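PDB 6NWZ: carbohydrate deacetylase Agd3 from Neosartorya fumigata, which probably removes N-acetyl groups from galactosaminogalactan, an exopolysaccharide deacetylation step required for biofilm formation by the fungus. Local coordinates for residues 176-187 against 198-206; 238-246 against 638-646. All blocks are in the same frame, centred on the assembly; numbering follows the deposited sequence.

Contact 1 (176-187 against 198-206). With NAG (2-acetamido-2-deoxy-beta-D-glucopyranose), chain C.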
ATOM      1  N   ILE A 176     -28.307  18.566  11.351  1.00 37.53           N
ATOM      2  CA  ILE A 176     -27.893  19.940  11.086  1.00 38.84           C
ATOM      3  C   ILE A 176     -28.964  20.893  11.595  1.00 41.44           C
ATOM      4  O   ILE A 176     -30.156  20.725  11.309  1.00 56.32           O
ATOM      5  CB  ILE A 176     -27.627  20.143   9.588  1.00 33.41           C
ATOM      6  CG1 ILE A 176     -26.496  19.229   9.125  1.00 36.06           C
ATOM      7  CG2 ILE A 176     -27.293  21.601   9.291  1.00 27.26           C
ATOM      8  CD1 ILE A 176     -26.115  19.434   7.681  1.00 26.93           C
ATOM      9  N   SER A 177     -28.540  21.905  12.354  1.00 38.39           N
ATOM     10  CA  SER A 177     -29.482  22.799  13.016  1.00 46.94           C
ATOM     11  C   SER A 177     -29.720  24.108  12.271  1.00 39.52           C
ATOM     12  O   SER A 177     -30.784  24.708  12.443  1.00 48.94           O
ATOM     13  CB  SER A 177     -29.010  23.101  14.445  1.00 39.28           C
ATOM     14  OG  SER A 177     -27.648  23.476  14.461  1.00 55.32           O
ATOM     15  N   ASN A 178     -28.774  24.564  11.452  1.00 42.25           N
ATOM     16  CA  ASN A 178     -28.970  25.762  10.633  1.00 42.89           C
ATOM     17  C   ASN A 178     -28.316  25.495   9.281  1.00 50.00           C
ATOM     18  O   ASN A 178     -27.087  25.527   9.166  1.00 67.13           O
ATOM     19  CB  ASN A 178     -28.390  27.001  11.311  1.00 63.30           C
ATOM     20  CG  ASN A 178     -28.564  28.267  10.482  1.00 72.91           C
ATOM     21  OD1 ASN A 178     -29.299  28.289   9.495  1.00 67.23           O
ATOM     22  ND2 ASN A 178     -27.884  29.335  10.892  1.00 92.47           N
ATOM     23  N   SER A 179     -29.140  25.236   8.260  1.00 36.20           N
ATOM     24  CA  SER A 179     -28.621  24.825   6.957  1.00 46.10           C
ATOM     25  C   SER A 179     -27.992  25.965   6.171  1.00 57.17           C
ATOM     26  O   SER A 179     -27.521  25.726   5.052  1.00 56.51           O
ATOM     27  CB  SER A 179     -29.730  24.189   6.122  1.00 35.26           C
ATOM     28  OG  SER A 179     -30.760  25.122   5.860  1.00 45.49           O
ATOM     29  N   SER A 180     -27.973  27.182   6.711  1.00 56.41           N
ATOM     30  CA  SER A 180     -27.336  28.311   6.049  1.00 45.19           C
ATOM     31  C   SER A 180     -25.851  28.437   6.372  1.00 51.65           C
ATOM     32  O   SER A 180     -25.146  29.175   5.675  1.00 54.03           O
ATOM     33  CB  SER A 180     -28.054  29.611   6.421  1.00 49.97           C
ATOM     34  OG  SER A 180     -29.335  29.657   5.821  1.00 61.93           O
ATOM     35  N   ASN A 181     -25.356  27.741   7.400  1.00 50.75           N
ATOM     36  CA  ASN A 181     -23.932  27.727   7.703  1.00 43.27           C
ATOM     37  C   ASN A 181     -23.333  26.328   7.759  1.00 43.21           C
ATOM     38  O   ASN A 181     -22.118  26.202   7.944  1.00 47.17           O
ATOM     39  CB  ASN A 181     -23.652  28.446   9.034  1.00 46.30           C
ATOM     40  CG  ASN A 181     -24.369  27.811  10.214  1.00 47.61           C
ATOM     41  OD1 ASN A 181     -24.602  26.601  10.253  1.00 51.52           O
ATOM     42  ND2 ASN A 181     -24.722  28.635  11.189  1.00 47.19           N
ATOM     43  N   THR A 182     -24.143  25.280   7.609  1.00 37.50           N
ATOM     44  CA  THR A 182     -23.678  23.907   7.744  1.00 26.31           C
ATOM     45  C   THR A 182     -24.366  23.041   6.701  1.00 29.54           C
ATOM     46  O   THR A 182     -25.598  23.032   6.614  1.00 44.13           O
ATOM     47  CB  THR A 182     -23.971  23.366   9.152  1.00 33.75           C
ATOM     48  OG1 THR A 182     -23.334  24.195  10.135  1.00 30.23           O
ATOM     49  CG2 THR A 182     -23.473  21.937   9.294  1.00 29.04           C
ATOM     50  N   LYS A 183     -23.570  22.318   5.914  1.00 29.73           N
ATOM     51  CA  LYS A 183     -24.067  21.360   4.937  1.00 27.49           C
ATOM     52  C   LYS A 183     -23.624  19.955   5.324  1.00 32.95           C
ATOM     53  O   LYS A 183     -22.637  19.768   6.039  1.00 39.05           O
ATOM     54  CB  LYS A 183     -23.564  21.679   3.523  1.00 25.09           C
ATOM     55  CG  LYS A 183     -22.076  21.440   3.339  1.00 30.97           C
ATOM     56  CD  LYS A 183     -21.617  21.838   1.954  1.00 34.27           C
ATOM     57  CE  LYS A 183     -22.174  20.912   0.896  1.00 32.56           C
ATOM     58  NZ  LYS A 183     -21.612  21.250  -0.439  1.00 28.01           N
ATOM     59  N   GLU A 184     -24.362  18.965   4.832  1.00 27.81           N
ATOM     60  CA  GLU A 184     -24.074  17.561   5.094  1.00 27.34           C
ATOM     61  C   GLU A 184     -23.295  16.967   3.924  1.00 33.14           C
ATOM     62  O   GLU A 184     -23.669  17.163   2.763  1.00 38.40           O
ATOM     63  CB  GLU A 184     -25.372  16.784   5.322  1.00 29.46           C
ATOM     64  CG  GLU A 184     -25.235  15.280   5.152  1.00 24.79           C
ATOM     65  CD  GLU A 184     -26.528  14.531   5.427  1.00 44.79           C
ATOM     66  OE1 GLU A 184     -27.062  14.633   6.554  1.00 41.94           O
ATOM     67  OE2 GLU A 184     -27.011  13.836   4.510  1.00 62.82           O
ATOM     68  N   ILE A 185     -22.212  16.256   4.232  1.00 27.10           N
ATOM     69  CA  ILE A 185     -21.434  15.561   3.213  1.00 33.46           C
ATOM     70  C   ILE A 185     -21.450  14.049   3.384  1.00 40.91           C
ATOM     71  O   ILE A 185     -21.129  13.331   2.421  1.00 43.11           O
ATOM     72  CB  ILE A 185     -19.974  16.068   3.167  1.00 24.43           C
ATOM     73  CG1 ILE A 185     -19.228  15.671   4.440  1.00 19.13           C
ATOM     74  CG2 ILE A 185     -19.920  17.574   2.974  1.00 20.32           C
ATOM     75  CD1 ILE A 185     -17.735  15.898   4.364  1.00 27.40           C
ATOM     76  N   ALA A 186     -21.795  13.530   4.562  1.00 34.22           N
ATOM     77  CA  ALA A 186     -21.883  12.096   4.795  1.00 33.14           C
ATOM     78  C   ALA A 186     -23.120  11.805   5.631  1.00 31.74           C
ATOM     79  O   ALA A 186     -23.628  12.669   6.352  1.00 29.95           O
ATOM     80  CB  ALA A 186     -20.631  11.551   5.495  1.00 31.58           C
ATOM     81  N   GLN A 187     -23.591  10.565   5.546  1.00 39.44           N
ATOM     82  CA  GLN A 187     -24.888  10.221   6.110  1.00 35.68           C
ATOM     83  C   GLN A 187     -24.859   8.797   6.647  1.00 34.64           C
ATOM     84  O   GLN A 187     -24.346   7.890   5.984  1.00 36.72           O
ATOM     85  CB  GLN A 187     -25.978  10.384   5.044  1.00 35.07           C
ATOM     86  CG  GLN A 187     -27.383  10.074   5.491  1.00 46.38           C
ATOM     87  CD  GLN A 187     -28.407  10.446   4.439  1.00 41.89           C
ATOM     88  OE1 GLN A 187     -28.993   9.580   3.791  1.00 49.73           O
ATOM     89  NE2 GLN A 187     -28.628  11.741   4.265  1.00 28.46           N
ATOM     90  N   SER A 198     -29.325   9.841   9.099  1.00 36.63           N
ATOM     91  CA  SER A 198     -28.853  10.917   9.957  1.00 37.16           C
ATOM     92  C   SER A 198     -27.525  11.431   9.421  1.00 37.92           C
ATOM     93  O   SER A 198     -26.883  10.800   8.577  1.00 32.82           O
ATOM     94  CB  SER A 198     -28.711  10.454  11.411  1.00 26.65           C
ATOM     95  OG  SER A 198     -27.826   9.353  11.505  1.00 46.10           O
ATOM     96  N   THR A 199     -27.115  12.584   9.943  1.00 40.75           N
ATOM     97  CA  THR A 199     -25.908  13.255   9.482  1.00 40.76           C
ATOM     98  C   THR A 199     -24.671  12.648  10.129  1.00 34.73           C
ATOM     99  O   THR A 199     -24.624  12.458  11.349  1.00 38.33           O
ATOM    100  CB  THR A 199     -25.982  14.746   9.797  1.00 43.94           C
ATOM    101  OG1 THR A 199     -27.032  15.344   9.025  1.00 44.92           O
ATOM    102  CG2 THR A 199     -24.661  15.420   9.473  1.00 31.23           C
ATOM    103  N   ALA A 200     -23.661  12.360   9.311  1.00 29.71           N
ATOM    104  CA  ALA A 200     -22.417  11.773   9.785  1.00 25.75           C
ATOM    105  C   ALA A 200     -21.224  12.708   9.699  1.00 30.13           C
ATOM    106  O   ALA A 200     -20.314  12.596  10.520  1.00 22.99           O
ATOM    107  CB  ALA A 200     -22.100  10.499   8.998  1.00 24.45           C
ATOM    108  N   ALA A 201     -21.200  13.618   8.731  1.00 33.90           N
ATOM    109  CA  ALA A 201     -20.121  14.589   8.626  1.00 34.16           C
ATOM    110  C   ALA A 201     -20.663  15.840   7.953  1.00 30.55           C
ATOM    111  O   ALA A 201     -21.575  15.769   7.125  1.00 33.47           O
ATOM    112  CB  ALA A 201     -18.921  14.024   7.853  1.00 22.53           C
ATOM    113  N   VAL A 202     -20.103  16.990   8.327  1.00 30.71           N
ATOM    114  CA  VAL A 202     -20.585  18.285   7.869  1.00 37.85           C
ATOM    115  C   VAL A 202     -19.402  19.141   7.433  1.00 32.69           C
ATOM    116  O   VAL A 202     -18.243  18.843   7.724  1.00 37.77           O
ATOM    117  CB  VAL A 202     -21.399  19.031   8.949  1.00 34.69           C
ATOM    118  CG1 VAL A 202     -22.636  18.244   9.337  1.00 24.72           C
ATOM    119  CG2 VAL A 202     -20.538  19.322  10.174  1.00 30.06           C
ATOM    120  N   ILE A 203     -19.724  20.217   6.719  1.00 25.28           N
ATOM    121  CA  ILE A 203     -18.796  21.306   6.438  1.00 30.38           C
ATOM    122  C   ILE A 203     -19.436  22.594   6.931  1.00 37.52           C
ATOM    123  O   ILE A 203     -20.580  22.899   6.578  1.00 35.54           O
ATOM    124  CB  ILE A 203     -18.456  21.413   4.941  1.00 28.13           C
ATOM    125  CG1 ILE A 203     -17.619  20.223   4.478  1.00 27.58           C
ATOM    126  CG2 ILE A 203     -17.700  22.693   4.668  1.00 32.43           C
ATOM    127  CD1 ILE A 203     -17.171  20.350   3.035  1.00 23.86           C
ATOM    128  N   ASN A 204     -18.704  23.341   7.750  1.00 36.76           N
ATOM    129  CA  ASN A 204     -19.208  24.568   8.345  1.00 28.97           C
ATOM    130  C   ASN A 204     -18.608  25.775   7.642  1.00 39.48           C
ATOM    131  O   ASN A 204     -17.443  25.759   7.231  1.00 42.78           O
ATOM    132  CB  ASN A 204     -18.876  24.633   9.837  1.00 31.03           C
ATOM    133  CG  ASN A 204     -19.415  23.451  10.607  1.00 32.59           C
ATOM    134  OD1 ASN A 204     -18.656  22.696  11.212  1.00 36.07           O
ATOM    135  ND2 ASN A 204     -20.733  23.287  10.598  1.00 33.79           N
ATOM    136  N   ASN A 205     -19.412  26.823   7.508  1.00 33.47           N
ATOM    137  CA  ASN A 205     -18.935  28.131   7.069  1.00 34.37           C
ATOM    138  C   ASN A 205     -19.472  29.136   8.079  1.00 36.98           C
ATOM    139  O   ASN A 205     -20.626  29.562   7.988  1.00 45.25           O
ATOM    140  CB  ASN A 205     -19.389  28.449   5.651  1.00 29.77           C
ATOM    141  CG  ASN A 205     -18.750  29.709   5.109  1.00 36.73           C
ATOM    142  OD1 ASN A 205     -18.709  30.740   5.781  1.00 33.04           O
ATOM    143  ND2 ASN A 205     -18.238  29.631   3.889  1.00 59.52           N
ATOM    144  N   PHE A 206     -18.635  29.503   9.048  1.00 41.31           N
ATOM    145  CA  PHE A 206     -19.030  30.413  10.121  1.00 39.94           C
ATOM    146  C   PHE A 206     -18.460  31.795   9.817  1.00 54.78           C
ATOM    147  O   PHE A 206     -17.428  32.206  10.348  1.00 64.09           O
ATOM    148  CB  PHE A 206     -18.556  29.884  11.467  1.00 32.40           C
ATOM    149  CG  PHE A 206     -19.239  28.619  11.897  1.00 40.35           C
ATOM    150  CD1 PHE A 206     -20.611  28.477  11.767  1.00 33.61           C
ATOM    151  CD2 PHE A 206     -18.505  27.570  12.430  1.00 38.12           C
ATOM    152  CE1 PHE A 206     -21.240  27.311  12.165  1.00 41.73           C
ATOM    153  CE2 PHE A 206     -19.127  26.403  12.833  1.00 33.39           C
ATOM    154  CZ  PHE A 206     -20.495  26.271  12.700  1.00 38.80           C
TER
HETATM  155  C1  NAG C   1     -27.951  30.592  10.187  1.00 76.12           C
HETATM  156  C2  NAG C   1     -28.631  31.690  11.011  1.00 76.56           C
HETATM  157  C3  NAG C   1     -28.612  33.016  10.252  1.00 83.07           C
HETATM  158  C4  NAG C   1     -27.197  33.365   9.808  1.00 87.09           C
HETATM  159  C5  NAG C   1     -26.601  32.207   9.017  1.00 85.98           C
HETATM  160  C6  NAG C   1     -25.161  32.436   8.611  1.00 89.60           C
HETATM  161  C7  NAG C   1     -30.501  31.418  12.578  1.00 63.39           C
HETATM  162  C8  NAG C   1     -31.931  30.996  12.739  1.00 37.85           C
HETATM  163  N2  NAG C   1     -29.998  31.320  11.343  1.00 73.27           N
HETATM  164  O3  NAG C   1     -29.129  34.040  11.095  1.00 82.06           O
HETATM  165  O4  NAG C   1     -27.214  34.528   8.987  1.00 94.02           O
HETATM  166  O5  NAG C   1     -26.626  31.015   9.815  1.00 87.66           O
HETATM  167  O6  NAG C   1     -24.296  32.505   9.736  1.00 95.99           O
HETATM  168  O7  NAG C   1     -29.832  31.825  13.522  1.00 65.47           O
HETATM  169  O   HOH W   1     -29.449  16.462   9.310  1.00 48.14           O
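I185 packs on A201 and I203, and A186 on A201, at the apolar centre of this antiparallel hairpin. CG2 of I185 approaches CG1 of I203 at 3.8 Å, the two side chains crossing at about a right angle, while CG1 of I185, set between its backbone N and carbonyl carbon (chi1 68°), turns to the methyl of A201. M212 of strand 209-214 packs on I185 and I203, F214 on A201. A201 O accepts from I185 N at 3.0 Å and weakly from A186 N, the double acceptance of a beta bulge; the register slips by one here and again before Q187. On the other face of the sheet, CG2 of T182 touches CB of V202 at 3.6 Å. Further out, T199 OG1 donates to E184 OE1 at 2.6 Å, nearly in line with the C-O bond, while Q187 NE2 reaches E184 OE2 (2.7 Å) on its syn side. N204 ND2 donates in its amide plane to T182 OG1 (2.8 Å), which itself donates to N181 OD1. The N181 amide meets F206 at the ring edge, its plane 76° from the ring. With both carboxylate oxygens bonded, the negative charge of E184 is probably stabilised, and the T182 hydroxyl is fixed as donor and acceptor.

Contact 2 (238-246 against 638-646)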
ATOM      1  N   THR A 238      -6.407  20.604   2.015  1.00 38.51           N
ATOM      2  CA  THR A 238      -5.346  21.125   1.167  1.00 37.01           C
ATOM      3  C   THR A 238      -5.870  21.766  -0.110  1.00 43.02           C
ATOM      4  O   THR A 238      -5.066  22.240  -0.919  1.00 42.76           O
ATOM      5  CB  THR A 238      -4.358  20.010   0.804  1.00 43.82           C
ATOM      6  OG1 THR A 238      -5.022  19.029  -0.001  1.00 50.28           O
ATOM      7  CG2 THR A 238      -3.806  19.344   2.054  1.00 30.47           C
ATOM      8  N   ARG A 239      -7.189  21.786  -0.314  1.00 38.02           N
ATOM      9  CA  ARG A 239      -7.811  22.232  -1.560  1.00 39.39           C
ATOM     10  C   ARG A 239      -7.266  21.491  -2.782  1.00 41.25           C
ATOM     11  O   ARG A 239      -7.307  22.017  -3.898  1.00 40.75           O
ATOM     12  CB  ARG A 239      -7.655  23.747  -1.753  1.00 34.79           C
ATOM     13  CG  ARG A 239      -8.423  24.588  -0.746  1.00 35.25           C
ATOM     14  CD  ARG A 239      -8.148  26.068  -0.941  1.00 34.44           C
ATOM     15  NE  ARG A 239      -9.047  26.898  -0.147  1.00 43.88           N
ATOM     16  CZ  ARG A 239      -8.801  27.276   1.103  1.00 42.96           C
ATOM     17  NH1 ARG A 239      -7.683  26.891   1.703  1.00 43.94           N
ATOM     18  NH2 ARG A 239      -9.670  28.037   1.752  1.00 36.62           N
ATOM     19  N   GLY A 240      -6.762  20.270  -2.598  1.00 30.52           N
ATOM     20  CA  GLY A 240      -6.160  19.522  -3.682  1.00 29.55           C
ATOM     21  C   GLY A 240      -4.770  19.964  -4.087  1.00 41.90           C
ATOM     22  O   GLY A 240      -4.254  19.484  -5.103  1.00 44.85           O
ATOM     23  N   LEU A 241      -4.142  20.858  -3.329  1.00 45.50           N
ATOM     24  CA  LEU A 241      -2.833  21.408  -3.661  1.00 37.19           C
ATOM     25  C   LEU A 241      -1.900  21.174  -2.482  1.00 46.44           C
ATOM     26  O   LEU A 241      -2.149  21.682  -1.383  1.00 54.63           O
ATOM     27  CB  LEU A 241      -2.947  22.899  -3.988  1.00 35.49           C
ATOM     28  CG  LEU A 241      -1.699  23.676  -4.396  1.00 35.22           C
ATOM     29  CD1 LEU A 241      -1.118  23.122  -5.687  1.00 35.44           C
ATOM     30  CD2 LEU A 241      -2.052  25.145  -4.549  1.00 44.74           C
ATOM     31  N   TYR A 242      -0.834  20.405  -2.705  1.00 46.01           N
ATOM     32  CA  TYR A 242       0.036  19.995  -1.608  1.00 45.09           C
ATOM     33  C   TYR A 242       1.324  19.403  -2.162  1.00 46.90           C
ATOM     34  O   TYR A 242       1.395  18.988  -3.322  1.00 39.97           O
ATOM     35  CB  TYR A 242      -0.657  18.975  -0.694  1.00 43.43           C
ATOM     36  CG  TYR A 242      -1.172  17.755  -1.425  1.00 42.65           C
ATOM     37  CD1 TYR A 242      -0.362  16.645  -1.630  1.00 42.73           C
ATOM     38  CD2 TYR A 242      -2.470  17.717  -1.918  1.00 41.55           C
ATOM     39  CE1 TYR A 242      -0.832  15.532  -2.304  1.00 41.64           C
ATOM     40  CE2 TYR A 242      -2.948  16.612  -2.592  1.00 29.19           C
ATOM     41  CZ  TYR A 242      -2.127  15.523  -2.781  1.00 36.43           C
ATOM     42  OH  TYR A 242      -2.609  14.427  -3.453  1.00 26.08           O
ATOM     43  N   ALA A 243       2.340  19.369  -1.308  1.00 46.15           N
ATOM     44  CA  ALA A 243       3.562  18.630  -1.602  1.00 42.51           C
ATOM     45  C   ALA A 243       3.290  17.174  -1.255  1.00 55.45           C
ATOM     46  O   ALA A 243       3.280  16.791  -0.084  1.00 60.18           O
ATOM     47  CB  ALA A 243       4.740  19.190  -0.813  1.00 36.13           C
ATOM     48  N   GLY A 244       3.037  16.360  -2.271  1.00 46.81           N
ATOM     49  CA  GLY A 244       2.731  14.969  -2.020  1.00 32.84           C
ATOM     50  C   GLY A 244       2.388  14.250  -3.303  1.00 37.21           C
ATOM     51  O   GLY A 244       2.617  14.759  -4.403  1.00 50.70           O
ATOM     52  N   HIS A 245       1.807  13.059  -3.140  1.00 33.46           N
ATOM     53  CA  HIS A 245       1.605  12.138  -4.253  1.00 26.99           C
ATOM     54  C   HIS A 245       0.677  10.993  -3.856  1.00 31.25           C
ATOM     55  O   HIS A 245       0.959  10.265  -2.897  1.00 34.98           O
ATOM     56  CB  HIS A 245       2.963  11.606  -4.718  1.00 27.56           C
ATOM     57  CG  HIS A 245       2.884  10.593  -5.815  1.00 56.58           C
ATOM     58  ND1 HIS A 245       2.194  10.816  -6.989  1.00 62.40           N
ATOM     59  CD2 HIS A 245       3.425   9.357  -5.923  1.00 50.40           C
ATOM     60  CE1 HIS A 245       2.305   9.754  -7.768  1.00 60.83           C
ATOM     61  NE2 HIS A 245       3.047   8.856  -7.145  1.00 64.47           N
ATOM     62  N   ARG A 246      -0.428  10.823  -4.588  1.00 39.49           N
ATOM     63  CA  ARG A 246      -1.422   9.784  -4.317  1.00 37.57           C
ATOM     64  C   ARG A 246      -1.382   8.734  -5.422  1.00 48.19           C
ATOM     65  O   ARG A 246      -1.914   8.957  -6.515  1.00 36.51           O
ATOM     66  CB  ARG A 246      -2.825  10.375  -4.207  1.00 23.22           C
ATOM     67  CG  ARG A 246      -3.898   9.327  -3.949  1.00 22.20           C
ATOM     68  CD  ARG A 246      -5.293   9.883  -4.182  1.00 40.95           C
ATOM     69  NE  ARG A 246      -5.633   9.932  -5.602  1.00 32.60           N
ATOM     70  CZ  ARG A 246      -6.613  10.670  -6.116  1.00 34.05           C
ATOM     71  NH1 ARG A 246      -7.355  11.439  -5.328  1.00 37.04           N
ATOM     72  NH2 ARG A 246      -6.849  10.648  -7.421  1.00 30.15           N
ATOM     73  N   PRO A 638      13.524  14.087  -6.904  1.00 53.79           N
ATOM     74  CA  PRO A 638      12.534  15.132  -7.174  1.00 58.66           C
ATOM     75  C   PRO A 638      11.430  15.128  -6.130  1.00 60.90           C
ATOM     76  O   PRO A 638      11.093  14.095  -5.546  1.00 53.36           O
ATOM     77  CB  PRO A 638      11.995  14.762  -8.560  1.00 46.48           C
ATOM     78  CG  PRO A 638      12.201  13.299  -8.653  1.00 42.41           C
ATOM     79  CD  PRO A 638      13.481  13.017  -7.915  1.00 52.26           C
ATOM     80  N   ILE A 639      10.873  16.311  -5.900  1.00 62.15           N
ATOM     81  CA  ILE A 639       9.816  16.522  -4.914  1.00 46.46           C
ATOM     82  C   ILE A 639       8.479  16.500  -5.646  1.00 52.19           C
ATOM     83  O   ILE A 639       8.281  17.306  -6.569  1.00 65.97           O
ATOM     84  CB  ILE A 639      10.003  17.849  -4.162  1.00 48.22           C
ATOM     85  CG1 ILE A 639      11.421  17.963  -3.600  1.00 45.11           C
ATOM     86  CG2 ILE A 639       8.986  17.969  -3.045  1.00 43.15           C
ATOM     87  CD1 ILE A 639      11.816  16.812  -2.712  1.00 53.75           C
ATOM     88  N   PRO A 640       7.547  15.624  -5.278  1.00 47.20           N
ATOM     89  CA  PRO A 640       6.239  15.616  -5.940  1.00 53.20           C
ATOM     90  C   PRO A 640       5.371  16.777  -5.481  1.00 53.82           C
ATOM     91  O   PRO A 640       5.376  17.160  -4.308  1.00 49.04           O
ATOM     92  CB  PRO A 640       5.637  14.274  -5.507  1.00 46.11           C
ATOM     93  CG  PRO A 640       6.259  14.015  -4.175  1.00 34.74           C
ATOM     94  CD  PRO A 640       7.657  14.574  -4.249  1.00 44.10           C
ATOM     95  N   VAL A 641       4.623  17.345  -6.426  1.00 48.22           N
ATOM     96  CA  VAL A 641       3.679  18.424  -6.154  1.00 49.94           C
ATOM     97  C   VAL A 641       2.382  18.112  -6.885  1.00 52.12           C
ATOM     98  O   VAL A 641       2.389  17.899  -8.101  1.00 51.36           O
ATOM     99  CB  VAL A 641       4.227  19.799  -6.583  1.00 42.66           C
ATOM    100  CG1 VAL A 641       3.262  20.912  -6.180  1.00 41.31           C
ATOM    101  CG2 VAL A 641       5.589  20.041  -5.969  1.00 43.87           C
ATOM    102  N   THR A 642       1.280  18.083  -6.145  1.00 52.12           N
ATOM    103  CA  THR A 642      -0.028  17.743  -6.687  1.00 44.67           C
ATOM    104  C   THR A 642      -0.824  19.016  -6.949  1.00 42.34           C
ATOM    105  O   THR A 642      -0.983  19.852  -6.051  1.00 40.13           O
ATOM    106  CB  THR A 642      -0.780  16.823  -5.723  1.00 39.10           C
ATOM    107  OG1 THR A 642      -0.055  15.594  -5.585  1.00 37.17           O
ATOM    108  CG2 THR A 642      -2.188  16.532  -6.226  1.00 30.97           C
ATOM    109  N   PHE A 643      -1.319  19.160  -8.181  1.00 48.82           N
ATOM    110  CA  PHE A 643      -2.034  20.348  -8.625  1.00 49.60           C
ATOM    111  C   PHE A 643      -3.493  20.029  -8.903  1.00 49.08           C
ATOM    112  O   PHE A 643      -3.780  19.092  -9.660  1.00 43.02           O
ATOM    113  CB  PHE A 643      -1.389  20.925  -9.891  1.00 44.36           C
ATOM    114  CG  PHE A 643      -0.092  21.635  -9.645  1.00 42.98           C
ATOM    115  CD1 PHE A 643       1.106  20.943  -9.656  1.00 49.31           C
ATOM    116  CD2 PHE A 643      -0.073  23.001  -9.414  1.00 49.23           C
ATOM    117  CE1 PHE A 643       2.302  21.599  -9.435  1.00 59.65           C
ATOM    118  CE2 PHE A 643       1.117  23.662  -9.191  1.00 51.88           C
ATOM    119  CZ  PHE A 643       2.307  22.960  -9.200  1.00 56.28           C
ATOM    120  N   PRO A 644      -4.438  20.782  -8.321  1.00 49.89           N
ATOM    121  CA  PRO A 644      -5.851  20.615  -8.688  1.00 41.54           C
ATOM    122  C   PRO A 644      -6.219  21.459  -9.900  1.00 52.25           C
ATOM    123  O   PRO A 644      -7.249  21.243 -10.547  1.00 51.29           O
ATOM    124  CB  PRO A 644      -6.587  21.087  -7.432  1.00 49.08           C
ATOM    125  CG  PRO A 644      -5.683  22.162  -6.882  1.00 50.74           C
ATOM    126  CD  PRO A 644      -4.261  21.770  -7.241  1.00 48.54           C
ATOM    127  N   VAL A 645      -5.382  22.449 -10.191  1.00 53.74           N
ATOM    128  CA  VAL A 645      -5.500  23.281 -11.380  1.00 49.69           C
ATOM    129  C   VAL A 645      -4.152  23.262 -12.080  1.00 49.94           C
ATOM    130  O   VAL A 645      -3.104  23.333 -11.428  1.00 57.71           O
ATOM    131  CB  VAL A 645      -5.919  24.727 -11.039  1.00 44.25           C
ATOM    132  CG1 VAL A 645      -5.944  25.576 -12.293  1.00 56.78           C
ATOM    133  CG2 VAL A 645      -7.280  24.739 -10.371  1.00 58.43           C
ATOM    134  N   ALA A 646      -4.175  23.148 -13.401  1.00 53.54           N
ATOM    135  CA  ALA A 646      -2.936  23.041 -14.152  1.00 49.03           C
ATOM    136  C   ALA A 646      -2.109  24.312 -13.988  1.00 57.69           C
ATOM    137  O   ALA A 646      -2.652  25.420 -14.104  1.00 55.47           O
ATOM    138  CB  ALA A 646      -3.231  22.785 -15.627  1.00 42.57           C
TER
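The Y242 ring carries T642 over one face: CB of the threonine stands 3.7 Å from the ring centroid, 21° off the normal, which meets the geometry of a CH-pi contact. In the ring plane, at its edge, lie CA of G244 and the backbone N of H245, so the chain beyond Y242 folds round its own ring. A chi1 of 55° places that ring between the backbone N and carbonyl carbon of Y242. The F643 ring is approached obliquely by CD1 of L241, at 3.9 Å from CD2. CB of L241 also packs on CD of P644 (3.7 Å), and V626 of strand 622-629 touches both L241 and F643. Y242 and T642 form a single antiparallel bridge: T642 N donates to Y242 O at 3.0 Å, nearly straight, whereas the return bond from Y242 N is weak. T642 OG1 donates to G244 O at 3.0 Å, from 66° above the carbonyl plane. P640 lays CB against CB of H245 at 3.9 Å. T642 thus uses backbone, hydroxyl and CB together, its hydroxyl giving the carbonyl of buried G244 a hydrogen-bond donor. The chemistry is mixed: apolar packing of L241, F643 and P644 beside three hydrogen bonds, one of them weak.

Read from the N terminus, contact 1 comes first and is local: ten residues separate 176-187 from 198-206, and the pairing closes one hairpin within the CBM87 module. Strand 209-214 then continues the sheet beside 198-206, and helix 224-237 leads to 238-246. Contact 2 opens there and closes at 638-646, with 391 residues between its segments, so its loop contains the sequence of the whole deacetylase domain. The two contacts are in series, neither nesting nor crossing, with nearest atoms about 9 Å apart. Contact 2 joins the chain leaving helix 224-237 to the C-terminal domain. The zinc ion bound by E210 and L684 lies about 5 Å from the side chains of both N205 and R239.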